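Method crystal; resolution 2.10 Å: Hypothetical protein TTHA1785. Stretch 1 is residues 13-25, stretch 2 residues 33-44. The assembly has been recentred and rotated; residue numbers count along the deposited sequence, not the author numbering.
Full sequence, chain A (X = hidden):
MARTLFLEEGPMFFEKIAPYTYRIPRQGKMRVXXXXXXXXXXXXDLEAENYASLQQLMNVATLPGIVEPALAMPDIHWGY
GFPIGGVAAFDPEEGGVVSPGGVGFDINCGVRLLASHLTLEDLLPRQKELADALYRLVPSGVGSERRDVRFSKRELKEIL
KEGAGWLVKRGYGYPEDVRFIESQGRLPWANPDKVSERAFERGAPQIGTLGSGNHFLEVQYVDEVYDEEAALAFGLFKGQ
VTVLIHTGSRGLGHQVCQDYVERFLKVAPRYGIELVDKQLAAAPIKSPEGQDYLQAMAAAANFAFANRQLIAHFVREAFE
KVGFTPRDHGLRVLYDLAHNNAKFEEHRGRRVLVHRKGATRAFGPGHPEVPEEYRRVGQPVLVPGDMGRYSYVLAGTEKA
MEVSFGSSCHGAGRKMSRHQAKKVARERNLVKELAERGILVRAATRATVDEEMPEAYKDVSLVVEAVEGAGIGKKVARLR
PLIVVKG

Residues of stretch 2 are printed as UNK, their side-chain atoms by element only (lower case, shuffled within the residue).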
ATOM      1  N   PHE A  13      -6.092  23.695  18.793  1.00 70.34           N
ATOM      2  CA  PHE A  13      -4.982  22.859  19.225  1.00 65.58           C
ATOM      3  C   PHE A  13      -4.011  22.506  18.098  1.00 62.81           C
ATOM      4  O   PHE A  13      -3.223  21.567  18.221  1.00 61.47           O
ATOM      5  CB  PHE A  13      -5.513  21.587  19.895  1.00 64.71           C
ATOM      6  CG  PHE A  13      -6.335  20.717  18.990  1.00 63.83           C
ATOM      7  CD1 PHE A  13      -5.769  19.605  18.372  1.00 62.81           C
ATOM      8  CD2 PHE A  13      -7.677  21.009  18.756  1.00 62.41           C
ATOM      9  CE1 PHE A  13      -6.527  18.793  17.536  1.00 62.97           C
ATOM     10  CE2 PHE A  13      -8.449  20.206  17.922  1.00 62.71           C
ATOM     11  CZ  PHE A  13      -7.873  19.093  17.309  1.00 63.41           C
ATOM     12  N   PHE A  14      -4.074  23.264  17.002  1.00 59.51           N
ATOM     13  CA  PHE A  14      -3.177  23.059  15.869  1.00 56.86           C
ATOM     14  C   PHE A  14      -3.042  24.305  14.998  1.00 55.13           C
ATOM     15  O   PHE A  14      -4.038  24.945  14.671  1.00 55.07           O
ATOM     16  CB  PHE A  14      -3.627  21.853  15.022  1.00 56.21           C
ATOM     17  CG  PHE A  14      -4.968  22.014  14.351  1.00 55.34           C
ATOM     18  CD1 PHE A  14      -5.113  22.819  13.227  1.00 55.76           C
ATOM     19  CD2 PHE A  14      -6.074  21.312  14.813  1.00 55.23           C
ATOM     20  CE1 PHE A  14      -6.343  22.918  12.569  1.00 56.39           C
ATOM     21  CE2 PHE A  14      -7.308  21.402  14.166  1.00 55.45           C
ATOM     22  CZ  PHE A  14      -7.442  22.205  13.041  1.00 56.69           C
ATOM     23  N   GLU A  15      -1.805  24.655  14.648  1.00 52.92           N
ATOM     24  CA  GLU A  15      -1.535  25.819  13.807  1.00 51.28           C
ATOM     25  C   GLU A  15      -1.096  25.395  12.400  1.00 51.22           C
ATOM     26  O   GLU A  15      -0.667  24.260  12.189  1.00 48.39           O
ATOM     27  CB  GLU A  15      -0.455  26.726  14.444  1.00 51.66           C
ATOM     28  CG  GLU A  15       0.949  26.108  14.663  1.00 51.10           C
ATOM     29  CD  GLU A  15       2.085  27.168  14.629  1.00 53.27           C
ATOM     30  OE1 GLU A  15       1.775  28.385  14.550  1.00 50.11           O
ATOM     31  OE2 GLU A  15       3.287  26.787  14.674  1.00 49.15           O
ATOM     32  N   LYS A  16      -1.213  26.306  11.437  1.00 49.90           N
ATOM     33  CA  LYS A  16      -0.809  26.010  10.066  1.00 48.56           C
ATOM     34  C   LYS A  16       0.638  26.449   9.883  1.00 47.95           C
ATOM     35  O   LYS A  16       1.006  27.582  10.212  1.00 48.65           O
ATOM     36  CB  LYS A  16      -1.711  26.747   9.081  1.00 52.20           C
ATOM     37  CG  LYS A  16      -1.490  26.390   7.616  1.00 52.61           C
ATOM     38  CD  LYS A  16      -2.507  27.114   6.741  1.00 53.40           C
ATOM     39  CE  LYS A  16      -2.318  26.808   5.272  1.00 51.36           C
ATOM     40  NZ  LYS A  16      -3.340  27.483   4.446  1.00 51.95           N
ATOM     41  N   ILE A  17       1.463  25.548   9.364  1.00 44.90           N
ATOM     42  CA  ILE A  17       2.871  25.843   9.164  1.00 43.42           C
ATOM     43  C   ILE A  17       3.269  25.970   7.702  1.00 40.47           C
ATOM     44  O   ILE A  17       4.348  26.459   7.382  1.00 39.27           O
ATOM     45  CB  ILE A  17       3.734  24.766   9.856  1.00 46.50           C
ATOM     46  CG1 ILE A  17       3.719  25.015  11.364  1.00 46.88           C
ATOM     47  CG2 ILE A  17       5.166  24.772   9.309  1.00 48.48           C
ATOM     48  CD1 ILE A  17       4.670  24.123  12.133  1.00 51.39           C
ATOM     49  N   ALA A  18       2.391  25.538   6.811  1.00 39.51           N
ATOM     50  CA  ALA A  18       2.677  25.611   5.388  1.00 37.79           C
ATOM     51  C   ALA A  18       1.416  25.291   4.625  1.00 36.83           C
ATOM     52  O   ALA A  18       0.444  24.827   5.198  1.00 37.41           O
ATOM     53  CB  ALA A  18       3.760  24.610   5.030  1.00 36.44           C
ATOM     54  N   PRO A  19       1.408  25.538   3.312  1.00 37.70           N
ATOM     55  CA  PRO A  19       0.187  25.218   2.575  1.00 37.88           C
ATOM     56  C   PRO A  19      -0.193  23.758   2.838  1.00 39.38           C
ATOM     57  O   PRO A  19       0.677  22.885   2.899  1.00 40.22           O
ATOM     58  CB  PRO A  19       0.589  25.485   1.124  1.00 37.54           C
ATOM     59  CG  PRO A  19       1.537  26.628   1.264  1.00 38.81           C
ATOM     60  CD  PRO A  19       2.387  26.222   2.451  1.00 36.76           C
ATOM     61  N   TYR A  20      -1.486  23.507   3.015  1.00 38.51           N
ATOM     62  CA  TYR A  20      -2.006  22.171   3.284  1.00 39.18           C
ATOM     63  C   TYR A  20      -1.283  21.396   4.399  1.00 39.24           C
ATOM     64  O   TYR A  20      -1.423  20.178   4.484  1.00 39.55           O
ATOM     65  CB  TYR A  20      -1.986  21.328   1.999  1.00 40.59           C
ATOM     66  CG  TYR A  20      -2.688  21.987   0.836  1.00 39.05           C
ATOM     67  CD1 TYR A  20      -2.073  23.014   0.123  1.00 41.36           C
ATOM     68  CD2 TYR A  20      -3.977  21.614   0.479  1.00 40.90           C
ATOM     69  CE1 TYR A  20      -2.727  23.658  -0.921  1.00 42.34           C
ATOM     70  CE2 TYR A  20      -4.653  22.246  -0.569  1.00 41.88           C
ATOM     71  CZ  TYR A  20      -4.018  23.270  -1.264  1.00 42.62           C
ATOM     72  OH  TYR A  20      -4.671  23.908  -2.292  1.00 43.32           O
ATOM     73  N   THR A  21      -0.553  22.097   5.262  1.00 37.08           N
ATOM     74  CA  THR A  21       0.197  21.453   6.340  1.00 35.88           C
ATOM     75  C   THR A  21      -0.115  22.040   7.730  1.00 39.49           C
ATOM     76  O   THR A  21       0.072  23.246   7.966  1.00 39.89           O
ATOM     77  CB  THR A  21       1.703  21.574   6.057  1.00 34.24           C
ATOM     78  OG1 THR A  21       1.965  21.119   4.718  1.00 32.74           O
ATOM     79  CG2 THR A  21       2.514  20.748   7.041  1.00 31.71           C
ATOM     80  N   TYR A  22      -0.572  21.181   8.648  1.00 39.10           N
ATOM     81  CA  TYR A  22      -0.923  21.593  10.015  1.00 38.58           C
ATOM     82  C   TYR A  22      -0.152  20.855  11.106  1.00 38.41           C
ATOM     83  O   TYR A  22       0.147  19.663  10.994  1.00 37.51           O
ATOM     84  CB  TYR A  22      -2.420  21.411  10.248  1.00 41.97           C
ATOM     85  CG  TYR A  22      -3.254  22.146   9.222  1.00 45.12           C
ATOM     86  CD1 TYR A  22      -3.400  23.536   9.276  1.00 46.33           C
ATOM     87  CD2 TYR A  22      -3.851  21.459   8.161  1.00 47.92           C
ATOM     88  CE1 TYR A  22      -4.120  24.228   8.295  1.00 49.35           C
ATOM     89  CE2 TYR A  22      -4.573  22.135   7.170  1.00 48.99           C
ATOM     90  CZ  TYR A  22      -4.703  23.520   7.245  1.00 49.96           C
ATOM     91  OH  TYR A  22      -5.408  24.185   6.269  1.00 52.26           O
ATOM     92  N   ARG A  23       0.140  21.580  12.178  1.00 34.58           N
ATOM     93  CA  ARG A  23       0.897  21.060  13.290  1.00 36.68           C
ATOM     94  C   ARG A  23       0.075  21.056  14.581  1.00 37.12           C
ATOM     95  O   ARG A  23      -0.644  22.011  14.876  1.00 36.24           O
ATOM     96  CB  ARG A  23       2.147  21.922  13.448  1.00 37.34           C
ATOM     97  CG  ARG A  23       3.037  21.599  14.597  1.00 38.27           C
ATOM     98  CD  ARG A  23       3.689  22.880  15.073  1.00 39.39           C
ATOM     99  NE  ARG A  23       4.498  22.610  16.243  1.00 42.30           N
ATOM    100  CZ  ARG A  23       4.604  23.405  17.296  1.00 38.64           C
ATOM    101  NH1 ARG A  23       5.375  23.028  18.297  1.00 39.36           N
ATOM    102  NH2 ARG A  23       3.951  24.563  17.350  1.00 39.20           N
ATOM    103  N   ILE A  24       0.150  19.946  15.313  1.00 35.31           N
ATOM    104  CA  ILE A  24      -0.523  19.798  16.601  1.00 33.64           C
ATOM    105  C   ILE A  24       0.632  19.869  17.580  1.00 32.88           C
ATOM    106  O   ILE A  24       1.362  18.894  17.767  1.00 31.76           O
ATOM    107  CB  ILE A  24      -1.210  18.426  16.738  1.00 33.22           C
ATOM    108  CG1 ILE A  24      -2.358  18.320  15.736  1.00 32.28           C
ATOM    109  CG2 ILE A  24      -1.705  18.229  18.174  1.00 33.57           C
ATOM    110  CD1 ILE A  24      -2.881  16.916  15.542  1.00 30.74           C
ATOM    111  N   PRO A  25       0.838  21.030  18.202  1.00 33.54           N
ATOM    112  CA  PRO A  25       1.962  21.083  19.135  1.00 34.10           C
ATOM    113  C   PRO A  25       1.860  20.098  20.303  1.00 35.28           C
ATOM    114  O   PRO A  25       0.774  19.786  20.794  1.00 33.97           O
ATOM    115  CB  PRO A  25       2.006  22.559  19.553  1.00 35.23           C
ATOM    116  CG  PRO A  25       0.609  23.044  19.309  1.00 36.61           C
ATOM    117  CD  PRO A  25       0.184  22.341  18.056  1.00 34.89           C
ATOM    118  N   UNK A  33       5.534  16.474  18.613  1.00 26.50           N
ATOM    119  CA  UNK A  33       4.479  17.156  17.891  1.00 27.04           C
ATOM    120  C   UNK A  33       3.893  16.142  16.897  1.00 27.32           C
ATOM    121  O   UNK A  33       4.517  15.123  16.581  1.00 27.79           O
ATOM    122  c   UNK A  33       5.039  18.303  17.030  1.00 25.79           C
ATOM    123  c   UNK A  33       5.546  19.487  17.839  1.00 29.51           C
ATOM    124  o   UNK A  33       5.193  19.615  19.028  1.00 28.98           O
ATOM    125  o   UNK A  33       6.296  20.310  17.254  1.00 29.93           O
ATOM    126  N   UNK A  34       2.706  16.440  16.393  1.00 25.52           N
ATOM    127  CA  UNK A  34       2.095  15.635  15.357  1.00 28.22           C
ATOM    128  C   UNK A  34       1.918  16.629  14.200  1.00 30.15           C
ATOM    129  O   UNK A  34       1.775  17.836  14.427  1.00 30.26           O
ATOM    130  c   UNK A  34       0.746  15.110  15.804  1.00 28.12           C
ATOM    131  N   UNK A  35       1.962  16.143  12.969  1.00 27.99           N
ATOM    132  CA  UNK A  35       1.752  17.007  11.818  1.00 29.56           C
ATOM    133  C   UNK A  35       0.824  16.285  10.859  1.00 31.36           C
ATOM    134  O   UNK A  35       0.988  15.089  10.627  1.00 33.90           O
ATOM    135  c   UNK A  35       3.903  18.338  11.884  1.00 28.12           C
ATOM    136  c   UNK A  35       2.805  17.851   9.689  1.00 31.44           C
ATOM    137  c   UNK A  35       3.090  17.325  11.090  1.00 29.16           C
ATOM    138  N   UNK A  36      -0.174  16.984  10.326  1.00 33.51           N
ATOM    139  CA  UNK A  36      -1.081  16.363   9.363  1.00 33.53           C
ATOM    140  C   UNK A  36      -1.295  17.259   8.148  1.00 34.00           C
ATOM    141  O   UNK A  36      -1.209  18.485   8.239  1.00 34.13           O
ATOM    142  c   UNK A  36      -3.848  18.748  12.196  1.00 38.52           C
ATOM    143  c   UNK A  36      -5.054  18.742  10.104  1.00 38.17           C
ATOM    144  c   UNK A  36      -3.064  17.688  11.737  1.00 35.92           C
ATOM    145  c   UNK A  36      -3.263  17.145  10.470  1.00 36.31           C
ATOM    146  c   UNK A  36      -4.262  17.679   9.661  1.00 36.33           C
ATOM    147  c   UNK A  36      -2.436  15.979   9.995  1.00 34.32           C
ATOM    148  c   UNK A  36      -4.848  19.280  11.379  1.00 38.16           C
ATOM    149  N   UNK A  37      -1.539  16.635   7.002  1.00 33.79           N
ATOM    150  CA  UNK A  37      -1.745  17.374   5.770  1.00 34.71           C
ATOM    151  C   UNK A  37      -3.229  17.391   5.429  1.00 36.28           C
ATOM    152  O   UNK A  37      -3.904  16.362   5.499  1.00 35.80           O
ATOM    153  c   UNK A  37       3.223  16.189   5.699  1.00 28.28           C
ATOM    154  c   UNK A  37      -0.925  16.737   4.632  1.00 32.77           C
ATOM    155  c   UNK A  37       2.304  15.158   5.904  1.00 28.41           C
ATOM    156  c   UNK A  37       0.968  15.335   5.542  1.00 30.08           C
ATOM    157  c   UNK A  37       0.532  16.529   4.974  1.00 30.27           C
ATOM    158  c   UNK A  37       2.796  17.384   5.130  1.00 30.45           C
ATOM    159  c   UNK A  37       1.458  17.544   4.772  1.00 29.88           C
ATOM    160  N   UNK A  38      -3.752  18.559   5.066  1.00 39.20           N
ATOM    161  CA  UNK A  38      -5.168  18.641   4.737  1.00 42.41           C
ATOM    162  C   UNK A  38      -5.560  19.896   3.972  1.00 44.53           C
ATOM    163  O   UNK A  38      -4.774  20.827   3.827  1.00 44.13           O
ATOM    164  c   UNK A  38      -5.990  18.538   6.007  1.00 44.10           C
ATOM    165  N   UNK A  39      -6.795  19.900   3.481  1.00 48.66           N
ATOM    166  CA  UNK A  39      -7.344  21.021   2.713  1.00 51.00           C
ATOM    167  C   UNK A  39      -8.188  21.876   3.627  1.00 51.99           C
ATOM    168  O   UNK A  39      -8.507  21.471   4.747  1.00 50.13           O
ATOM    169  o   UNK A  39      -7.537  19.961   0.497  1.00 57.84           O
ATOM    170  c   UNK A  39      -8.258  20.516   1.587  1.00 49.94           C
ATOM    171  N   UNK A  40      -8.561  23.061   3.147  1.00 54.83           N
ATOM    172  CA  UNK A  40      -9.428  23.924   3.930  1.00 56.73           C
ATOM    173  C   UNK A  40     -10.739  23.162   4.006  1.00 56.21           C
ATOM    174  O   UNK A  40     -11.460  23.230   4.999  1.00 55.96           O
ATOM    175  c   UNK A  40      -9.636  25.276   3.239  1.00 59.26           C
ATOM    176  n   UNK A  40      -6.575  27.020   6.700  1.00 64.61           N
ATOM    177  c   UNK A  40      -8.482  26.243   3.466  1.00 62.88           C
ATOM    178  c   UNK A  40      -6.949  27.165   5.264  1.00 64.79           C
ATOM    179  c   UNK A  40      -8.203  26.366   4.966  1.00 64.19           C
ATOM    180  N   UNK A  41     -11.013  22.409   2.947  1.00 56.29           N
ATOM    181  CA  UNK A  41     -12.222  21.612   2.855  1.00 57.13           C
ATOM    182  C   UNK A  41     -12.136  20.335   3.682  1.00 55.76           C
ATOM    183  O   UNK A  41     -13.110  19.930   4.312  1.00 55.15           O
ATOM    184  c   UNK A  41     -12.504  21.272   1.393  1.00 60.25           C
ATOM    185  o   UNK A  41     -14.943  23.445   0.703  1.00 70.04           O
ATOM    186  c   UNK A  41     -12.748  22.494   0.520  1.00 64.84           C
ATOM    187  o   UNK A  41     -13.386  24.244   2.031  1.00 68.41           O
ATOM    188  c   UNK A  41     -13.763  23.465   1.125  1.00 67.55           C
ATOM    189  N   UNK A  42     -10.968  19.700   3.680  1.00 55.41           N
ATOM    190  CA  UNK A  42     -10.784  18.477   4.451  1.00 53.93           C
ATOM    191  C   UNK A  42     -10.893  18.773   5.946  1.00 53.56           C
ATOM    192  O   UNK A  42     -11.464  17.987   6.700  1.00 52.81           O
ATOM    193  c   UNK A  42      -9.414  17.824   4.145  1.00 54.04           C
ATOM    194  c   UNK A  42      -9.401  17.327   2.694  1.00 54.05           C
ATOM    195  c   UNK A  42      -9.146  16.678   5.110  1.00 51.82           C
ATOM    196  c   UNK A  42      -8.081  16.777   2.232  1.00 53.98           C
ATOM    197  N   UNK A  43     -10.351  19.910   6.367  1.00 53.59           N
ATOM    198  CA  UNK A  43     -10.410  20.298   7.770  1.00 55.45           C
ATOM    199  C   UNK A  43     -11.852  20.383   8.221  1.00 57.01           C
ATOM    200  O   UNK A  43     -12.170  20.074   9.363  1.00 57.45           O
ATOM    201  c   UNK A  43      -7.884  20.960   9.444  1.00 55.03           C
ATOM    202  c   UNK A  43      -7.789  23.139   8.205  1.00 57.12           C
ATOM    203  c   UNK A  43      -8.249  21.691   8.163  1.00 55.28           C
ATOM    204  c   UNK A  43      -9.756  21.658   7.978  1.00 55.26           C
ATOM    205  N   UNK A  44     -12.721  20.815   7.312  1.00 59.56           N
ATOM    206  CA  UNK A  44     -14.141  20.949   7.615  1.00 61.23           C
ATOM    207  C   UNK A  44     -14.707  19.564   7.873  1.00 61.09           C
ATOM    208  O   UNK A  44     -15.585  19.381   8.712  1.00 60.76           O
ATOM    209  c   UNK A  44     -16.251  22.164   6.793  1.00 66.22           C
ATOM    210  n   UNK A  44     -19.305  22.657   6.550  1.00 70.23           N
ATOM    211  c   UNK A  44     -16.939  22.788   5.581  1.00 67.89           C
ATOM    212  c   UNK A  44     -18.231  23.528   5.968  1.00 70.24           C
ATOM    213  c   UNK A  44     -14.876  21.604   6.438  1.00 62.99           C
TER

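Position 33 carries two carbons, the second holding two oxygens. One oxygen lies 3.1 Å from both NE and NH1 of Arg23, at the edge of the guanidinium. A short forked acid fits: Asp33, whose OD2 takes two hydrogen bonds within one salt bridge.

Position 34 has one carbon, its CB, 4.0 Å from CB of Ile24. This is Ala34, paired with Ile24 by two backbone hydrogen bonds: Ile24 N to Ala34 O at 2.8 Å and Ala34 N to Ile24 O at 3.1 Å.

Position 35 shows three carbons, forked at the first, with one branch 3.9 Å from CG2 of Thr21. It is Val35, sharing a sheet face with Thr21 and Arg23.

Position 36 has one carbon and then a six-carbon ring without oxygen. CB of Tyr22 sits over the ring face, 3.6 Å from its centroid, while CG1 of Ile24 lies at the edge. This is Phe36; its ring also turns an edge to the face of Phe14, the planes at 83°.

Position 37 again has one carbon and a six-carbon ring, now on the face shared with Thr21, whose OG1 lies at the ring edge. It is Phe37, with CD2 3.6 Å from Thr21 OG1.

Position 38 has a single carbon, CB, 4.0 Å from CE2 of Tyr22. It is Ala38, and its N donates to Tyr20 O at 2.9 Å.

Position 39 has one carbon and one oxygen, the latter near the edge of the Tyr20 ring. It is Ser39, with OG 3.8 Å from Tyr20 CE2 and hydrogen-bonded elsewhere in the structure.

Position 40 has four carbons in a row ending in a nitrogen, which lies 3.1 Å from OH of Tyr22, near the plane of that ring. It is Lys40, and its NZ donates a hydrogen bond to Tyr22 OH.

Position 41 has three carbons, the third bearing two oxygens, and touches nothing on stretch 1: Glu41.

Position 42 has four carbons, forked at the first with one longer arm, also without contact: Ile42.

Position 43 has four carbons forked at the second, close to the Phe14 and Tyr22 rings. It is Leu43, with CD2 3.8 Å from Phe14 CZ.

Position 44, four carbons ending in nitrogen, is out of reach: Lys44.

The contact works by antiparallel pairing that sorts side chains by face. Tyr22, Ile24, Ala34 and Phe36 build a largely apolar face, which Phe14 and Leu43 extend. Thr21, Arg23, Val35 and Phe37 occupy the other face, and the Arg23–Asp33 salt bridge secures one end.

Stretch 2 33-44: DAVFFASKEILK
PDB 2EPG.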